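Local structure of beta-galactosidase (Trichoderma reesei, 3OG2) at residues A[46-51]-A[340-345]; A[283-288]-A[293-298]. The protein probably hydrolyses terminal non-reducing beta-D-galactose residues from beta-D-galactosides, as a glycoside hydrolase of family 35. All coordinates share one frame; numbering follows the deposited sequence. Where two conformers were deposited one is given.

Both contacts lie in the TIM-barrel domain, and their centres are about 13 Å apart. Contact 2 is nested in the chain loop that contact 1 closes. Tyr344 joins the two. Tyr344 O lies 2.9 Å from Ala283 N, a probable hydrogen bond. Tyr344 CE1 packs 3.5 Å from Phe284 N. Gly345 O also packs against Ser296 CB. Both contacts border the galactose site, which holds no galactose in this model. At their nearest atoms, the side chains of Tyr342 and Phe284 are about 3 Å and 4 Å from that of Glu122. Contact 2 also reaches glycan sugars, through Phe284, Pro286, Gly288 and Ala297.

Contact 1: residues A[46-51]-A[340-345]; sequences EVHPFR and TSYDYG
Arg51 and Tyr342 carry this contact. The guanidinium of Arg51 lies flat on one face of the Tyr342 ring, with the planes only 7° apart. Arg51 CZ sits 3.5 Å from the ring centroid, so the pair is both a stack and a cation-pi contact. Arg51 NH1 comes closest, 3.3 Å from Tyr342 CE2, while NE lies 3.4 Å from Tyr342 CD2. Arg51 NH2 reaches over the middle of the ring. The extended run from CG to NE carries the charged group out to the tyrosine. With CG anti to the backbone N (chi1 -155°), the Tyr342 ring swings to the arginine. Its opposite face takes CD1 of Tyr344, near the rim, so the ring is sandwiched.

A polar chain fixes the rotation of the guanidinium. Arg51 NH1 donates to His48 ND1 at 2.9 Å, and the acceptor lies close to the guanidinium plane. Through its other ring nitrogen, NE2, His48 donates to the anti lone pair of Glu46 OE2 at 2.8 Å. That carboxylate oxygen also has a salt bridge to Arg114. Arg51 NH2 is hydrogen-bonded to Asn329 OD1, and Tyr342 OH to Glu122 OE1 and Tyr322 OH.

The contact ties the short 3-10 segment 49-51, which follows barrel strand 38-47, to the loop after strand 318-321, beside the galactose site. Glu122 belongs to that site, so Tyr342 is a second-shell group that probably helps to position it. The stacked positive charge may polarise the tyrosine ring, and the bonds to His48 and Asn329 should hold that charge in place.

Contact 2: residues A[283-288]-A[293-298]; sequences AFDPFG and EQCSAL. With GLC (alpha-D-glucopyranose), chain C; MAN (alpha-D-mannopyranose), chain B; MAN (alpha-D-mannopyranose), chain D.
A disulfide anchors this contact, in the TIM-barrel domain of the family 35 enzyme. Cys295 on helix 292-298 is bonded to Cys246, and the loop after barrel strand 275-280 packs against its sulfur. The Cys295 side chain has SG anti to its carbonyl carbon (chi1 -63°), which turns the sulfur to the loop. Ala283 CB meets Cys295 SG at 4.1 Å, an apolar touch of a methyl on sulfur. The same methyl lies beside Cys295 CB. Phe284 O and Asp285 CB also approach the sulfur. Three consecutive loop residues are thus gathered round one atom.

The Asp285 carboxylate bonds to the turn before the helix. OD1 accepts from the backbone N of Trp290, and OD2 from that of Gly291; OD2 is also hydrogen-bonded to Tyr339 OH. These bonds grip both oxygens just ahead of the helix. Within the helix, Ser296 OG gives a 2.7 Å hydrogen bond back to Glu293 O.

Phe284 points its CB away from the helix. It has two conformers, and the ring contacts given are those of the one described. The ring stacks with Phe244, and the side chain also comes close to Glu122 of the galactose site.

Sugars of the protein's own glycans lie along the contact. Pro286 CG touches the chain B mannose, 3.7 Å from its O6, and also approaches the glucose ring. Ala297, on the helix, meets the chain D mannose, with CB 3.9 Å from its C6. The glucose O3 comes to the rim of the Phe284 ring, close to the ring plane and 3.8 Å from CZ.

Contact 1: residues A[46-51]-A[340-345]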
# COMPACT_ATOMS: atom_id res chain seq x y z
N GLU A 46 -0.20 6.22 -2.08
CA GLU A 46 -1.17 5.21 -2.47
C GLU A 46 -1.68 4.43 -1.24
O GLU A 46 -0.86 3.97 -0.43
CB GLU A 46 -0.51 4.19 -3.42
CG GLU A 46 -1.54 3.29 -4.06
CD GLU A 46 -2.17 3.80 -5.33
OE1 GLU A 46 -1.84 4.92 -5.83
OE2 GLU A 46 -3.04 3.05 -5.89
N VAL A 47 -3.01 4.32 -1.17
CA VAL A 47 -3.73 3.58 -0.12
C VAL A 47 -4.88 2.84 -0.78
O VAL A 47 -5.58 3.46 -1.57
CB VAL A 47 -4.28 4.52 0.96
CG1 VAL A 47 -5.11 3.74 2.00
CG2 VAL A 47 -3.17 5.33 1.63
N HIS A 48 -5.08 1.58 -0.45
CA HIS A 48 -6.16 0.82 -1.11
C HIS A 48 -7.21 0.50 -0.08
O HIS A 48 -6.96 -0.27 0.83
CB HIS A 48 -5.64 -0.48 -1.70
CG HIS A 48 -4.66 -0.21 -2.83
ND1 HIS A 48 -3.85 -1.15 -3.34
CD2 HIS A 48 -4.48 0.96 -3.51
CE1 HIS A 48 -3.14 -0.55 -4.32
NE2 HIS A 48 -3.49 0.72 -4.44
N PRO A 49 -8.39 1.13 -0.16
CA PRO A 49 -9.38 0.98 0.93
C PRO A 49 -9.75 -0.47 1.16
O PRO A 49 -10.01 -0.86 2.30
CB PRO A 49 -10.58 1.82 0.46
CG PRO A 49 -10.34 2.15 -0.96
CD PRO A 49 -8.83 2.08 -1.20
N PHE A 50 -9.79 -1.28 0.09
CA PHE A 50 -10.20 -2.66 0.29
C PHE A 50 -9.16 -3.52 0.98
O PHE A 50 -9.50 -4.66 1.35
CB PHE A 50 -10.58 -3.26 -1.09
CG PHE A 50 -9.48 -3.13 -2.12
CD1 PHE A 50 -8.46 -4.08 -2.19
CD2 PHE A 50 -9.49 -2.04 -3.02
CE1 PHE A 50 -7.42 -3.98 -3.11
CE2 PHE A 50 -8.42 -1.95 -3.91
CZ PHE A 50 -7.39 -2.88 -3.96
N ARG A 51 -7.95 -3.01 1.17
CA ARG A 51 -6.90 -3.76 1.90
C ARG A 51 -6.88 -3.43 3.40
O ARG A 51 -6.05 -3.96 4.13
CB ARG A 51 -5.55 -3.48 1.27
CG ARG A 51 -5.39 -4.40 0.02
CD ARG A 51 -4.18 -4.02 -0.81
NE ARG A 51 -3.68 -5.16 -1.60
CZ ARG A 51 -3.27 -5.10 -2.86
NH1 ARG A 51 -3.35 -4.01 -3.62
NH2 ARG A 51 -2.79 -6.23 -3.34
N THR A 340 -0.20 -13.29 1.70
CA THR A 340 -1.23 -12.51 2.42
C THR A 340 -0.80 -11.09 2.67
O THR A 340 -1.57 -10.14 2.47
CB THR A 340 -1.56 -13.16 3.78
OG1 THR A 340 -1.86 -14.53 3.56
CG2 THR A 340 -2.80 -12.47 4.33
N SER A 341 0.42 -10.87 3.13
CA SER A 341 0.81 -9.52 3.43
C SER A 341 0.92 -8.65 2.18
O SER A 341 1.45 -9.07 1.15
CB SER A 341 2.20 -9.59 4.13
OG SER A 341 2.66 -8.24 4.44
N TYR A 342 0.52 -7.38 2.29
CA TYR A 342 0.87 -6.38 1.26
C TYR A 342 1.60 -5.22 1.97
O TYR A 342 1.46 -4.06 1.62
CB TYR A 342 -0.33 -5.84 0.52
CG TYR A 342 -0.05 -5.30 -0.88
CD1 TYR A 342 0.64 -6.03 -1.86
CD2 TYR A 342 -0.48 -4.02 -1.20
CE1 TYR A 342 0.88 -5.50 -3.14
CE2 TYR A 342 -0.26 -3.47 -2.50
CZ TYR A 342 0.43 -4.25 -3.42
OH TYR A 342 0.58 -3.68 -4.66
N ASP A 343 2.46 -5.56 2.95
CA ASP A 343 3.21 -4.50 3.62
C ASP A 343 4.01 -3.66 2.61
O ASP A 343 4.12 -2.45 2.79
CB ASP A 343 4.16 -5.11 4.64
CG ASP A 343 5.08 -4.10 5.30
OD1 ASP A 343 4.68 -3.56 6.38
OD2 ASP A 343 6.16 -3.82 4.74
N TYR A 344 4.54 -4.34 1.60
CA TYR A 344 5.18 -3.63 0.45
C TYR A 344 6.52 -3.05 0.85
O TYR A 344 7.14 -2.40 -0.00
CB TYR A 344 4.25 -2.58 -0.19
CG TYR A 344 4.43 -2.41 -1.68
CD1 TYR A 344 3.87 -3.32 -2.59
CD2 TYR A 344 5.15 -1.31 -2.17
CE1 TYR A 344 4.04 -3.14 -3.96
CE2 TYR A 344 5.33 -1.13 -3.54
CZ TYR A 344 4.77 -2.05 -4.40
OH TYR A 344 4.97 -1.85 -5.77
N GLY A 345 6.98 -3.21 2.09
CA GLY A 345 8.15 -2.44 2.52
C GLY A 345 7.86 -0.93 2.55
O GLY A 345 8.82 -0.15 2.54

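Contact 2: residues A[283-288]-A[293-298]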
# COMPACT_ATOMS: atom_id res chain seq x y z
N ALA A 283 8.27 -2.69 -2.68
CA ALA A 283 8.27 -3.78 -3.67
C ALA A 283 7.24 -4.80 -3.25
O ALA A 283 7.03 -4.96 -2.04
CB ALA A 283 9.64 -4.42 -3.70
N PHE A 284 6.60 -5.47 -4.21
CA PHE A 284 5.83 -6.66 -3.83
C PHE A 284 6.83 -7.80 -3.60
O PHE A 284 8.03 -7.72 -3.91
CB PHE A 284 4.79 -6.98 -4.88
CG PHE A 284 5.26 -7.18 -6.31
CD1 PHE A 284 5.89 -8.37 -6.70
CD2 PHE A 284 5.08 -6.21 -7.29
CE1 PHE A 284 6.35 -8.61 -8.00
CE2 PHE A 284 5.53 -6.46 -8.60
CZ PHE A 284 6.14 -7.64 -8.95
N ASP A 285 6.33 -8.90 -3.05
CA ASP A 285 7.18 -10.04 -2.68
C ASP A 285 6.38 -11.31 -3.00
O ASP A 285 5.22 -11.36 -2.58
CB ASP A 285 7.54 -9.97 -1.19
CG ASP A 285 8.62 -10.95 -0.77
OD1 ASP A 285 9.64 -11.11 -1.50
OD2 ASP A 285 8.53 -11.57 0.32
N PRO A 286 6.88 -12.26 -3.72
CA PRO A 286 6.14 -13.47 -4.07
C PRO A 286 6.17 -14.51 -2.95
O PRO A 286 6.97 -14.44 -2.01
CB PRO A 286 6.93 -14.07 -5.27
CG PRO A 286 8.36 -13.63 -4.94
CD PRO A 286 8.27 -12.24 -4.32
N PHE A 287 5.28 -15.49 -3.09
CA PHE A 287 5.51 -16.70 -2.32
C PHE A 287 6.97 -17.17 -2.55
O PHE A 287 7.47 -17.05 -3.67
CB PHE A 287 4.53 -17.79 -2.73
CG PHE A 287 3.22 -17.78 -1.97
CD1 PHE A 287 3.14 -18.26 -0.65
CD2 PHE A 287 2.07 -17.32 -2.62
CE1 PHE A 287 1.93 -18.28 0.04
CE2 PHE A 287 0.86 -17.33 -1.93
CZ PHE A 287 0.78 -17.81 -0.63
N GLY A 288 7.58 -17.69 -1.50
CA GLY A 288 9.00 -18.10 -1.53
C GLY A 288 9.93 -16.89 -1.63
O GLY A 288 11.12 -17.05 -1.95
N GLU A 293 10.52 -7.15 5.24
CA GLU A 293 11.58 -6.42 5.91
C GLU A 293 12.75 -6.21 4.95
O GLU A 293 13.31 -5.09 4.92
CB GLU A 293 12.09 -7.18 7.14
CG GLU A 293 11.24 -6.98 8.37
CD GLU A 293 11.11 -5.48 8.70
OE1 GLU A 293 12.09 -4.77 9.02
OE2 GLU A 293 9.97 -4.99 8.59
N GLN A 294 13.12 -7.23 4.19
CA GLN A 294 14.21 -7.11 3.20
C GLN A 294 13.79 -6.16 2.08
O GLN A 294 14.56 -5.30 1.60
CB GLN A 294 14.62 -8.51 2.72
CG GLN A 294 16.14 -8.59 2.64
CD GLN A 294 16.64 -9.97 2.39
OE1 GLN A 294 16.71 -10.76 3.33
NE2 GLN A 294 17.00 -10.29 1.15
N CYS A 295 12.50 -6.20 1.66
CA CYS A 295 12.10 -5.18 0.69
C CYS A 295 12.19 -3.75 1.21
O CYS A 295 12.54 -2.83 0.46
CB CYS A 295 10.68 -5.48 0.20
SG CYS A 295 10.50 -7.03 -0.69
N SER A 296 11.89 -3.54 2.48
CA SER A 296 11.99 -2.20 3.07
C SER A 296 13.46 -1.73 3.20
O SER A 296 13.73 -0.55 3.20
CB SER A 296 11.34 -2.12 4.44
OG SER A 296 12.19 -2.71 5.46
N ALA A 297 14.39 -2.68 3.26
CA ALA A 297 15.83 -2.35 3.30
C ALA A 297 16.30 -1.98 1.89
O ALA A 297 17.19 -1.14 1.80
CB ALA A 297 16.62 -3.51 3.84
N LEU A 298 15.70 -2.54 0.87
CA LEU A 298 16.03 -2.15 -0.50
C LEU A 298 15.47 -0.75 -0.70
O LEU A 298 16.18 0.19 -1.05
CB LEU A 298 15.42 -3.14 -1.51
CG LEU A 298 15.56 -2.73 -2.98
CD1 LEU A 298 17.02 -2.65 -3.43
CD2 LEU A 298 14.80 -3.70 -3.88
C1 GLC C . 8.22 -12.93 -9.17
C2 GLC C . 7.37 -12.14 -10.13
C3 GLC C . 8.12 -11.18 -11.03
C4 GLC C . 9.11 -10.37 -10.20
C5 GLC C . 9.99 -11.23 -9.29
C6 GLC C . 10.72 -10.38 -8.24
O2 GLC C . 6.43 -12.95 -10.75
O3 GLC C . 7.14 -10.28 -11.56
O4 GLC C . 9.83 -9.46 -10.96
O5 GLC C . 9.22 -12.18 -8.55
O6 GLC C . 11.99 -10.99 -8.01
C1 MAN B . 13.58 -17.28 -7.91
C2 MAN B . 13.93 -16.06 -8.77
C3 MAN B . 14.83 -15.12 -7.94
C4 MAN B . 14.12 -14.74 -6.63
C5 MAN B . 13.79 -16.01 -5.85
C6 MAN B . 12.97 -15.69 -4.60
O2 MAN B . 12.71 -15.42 -9.09
O3 MAN B . 15.15 -13.96 -8.68
O4 MAN B . 15.03 -13.96 -5.85
O5 MAN B . 12.98 -16.87 -6.70
O6 MAN B . 11.77 -15.02 -4.93
C1 MAN D . 19.58 -0.41 8.85
C2 MAN D . 20.38 -0.34 7.52
C3 MAN D . 19.46 0.29 6.44
C4 MAN D . 18.20 -0.57 6.23
C5 MAN D . 17.49 -0.76 7.58
C6 MAN D . 16.48 -1.93 7.36
O2 MAN D . 20.79 -1.63 7.16
O3 MAN D . 20.08 0.27 5.14
O4 MAN D . 17.30 0.23 5.43
O5 MAN D . 18.38 -1.12 8.62
O6 MAN D . 15.63 -1.84 8.53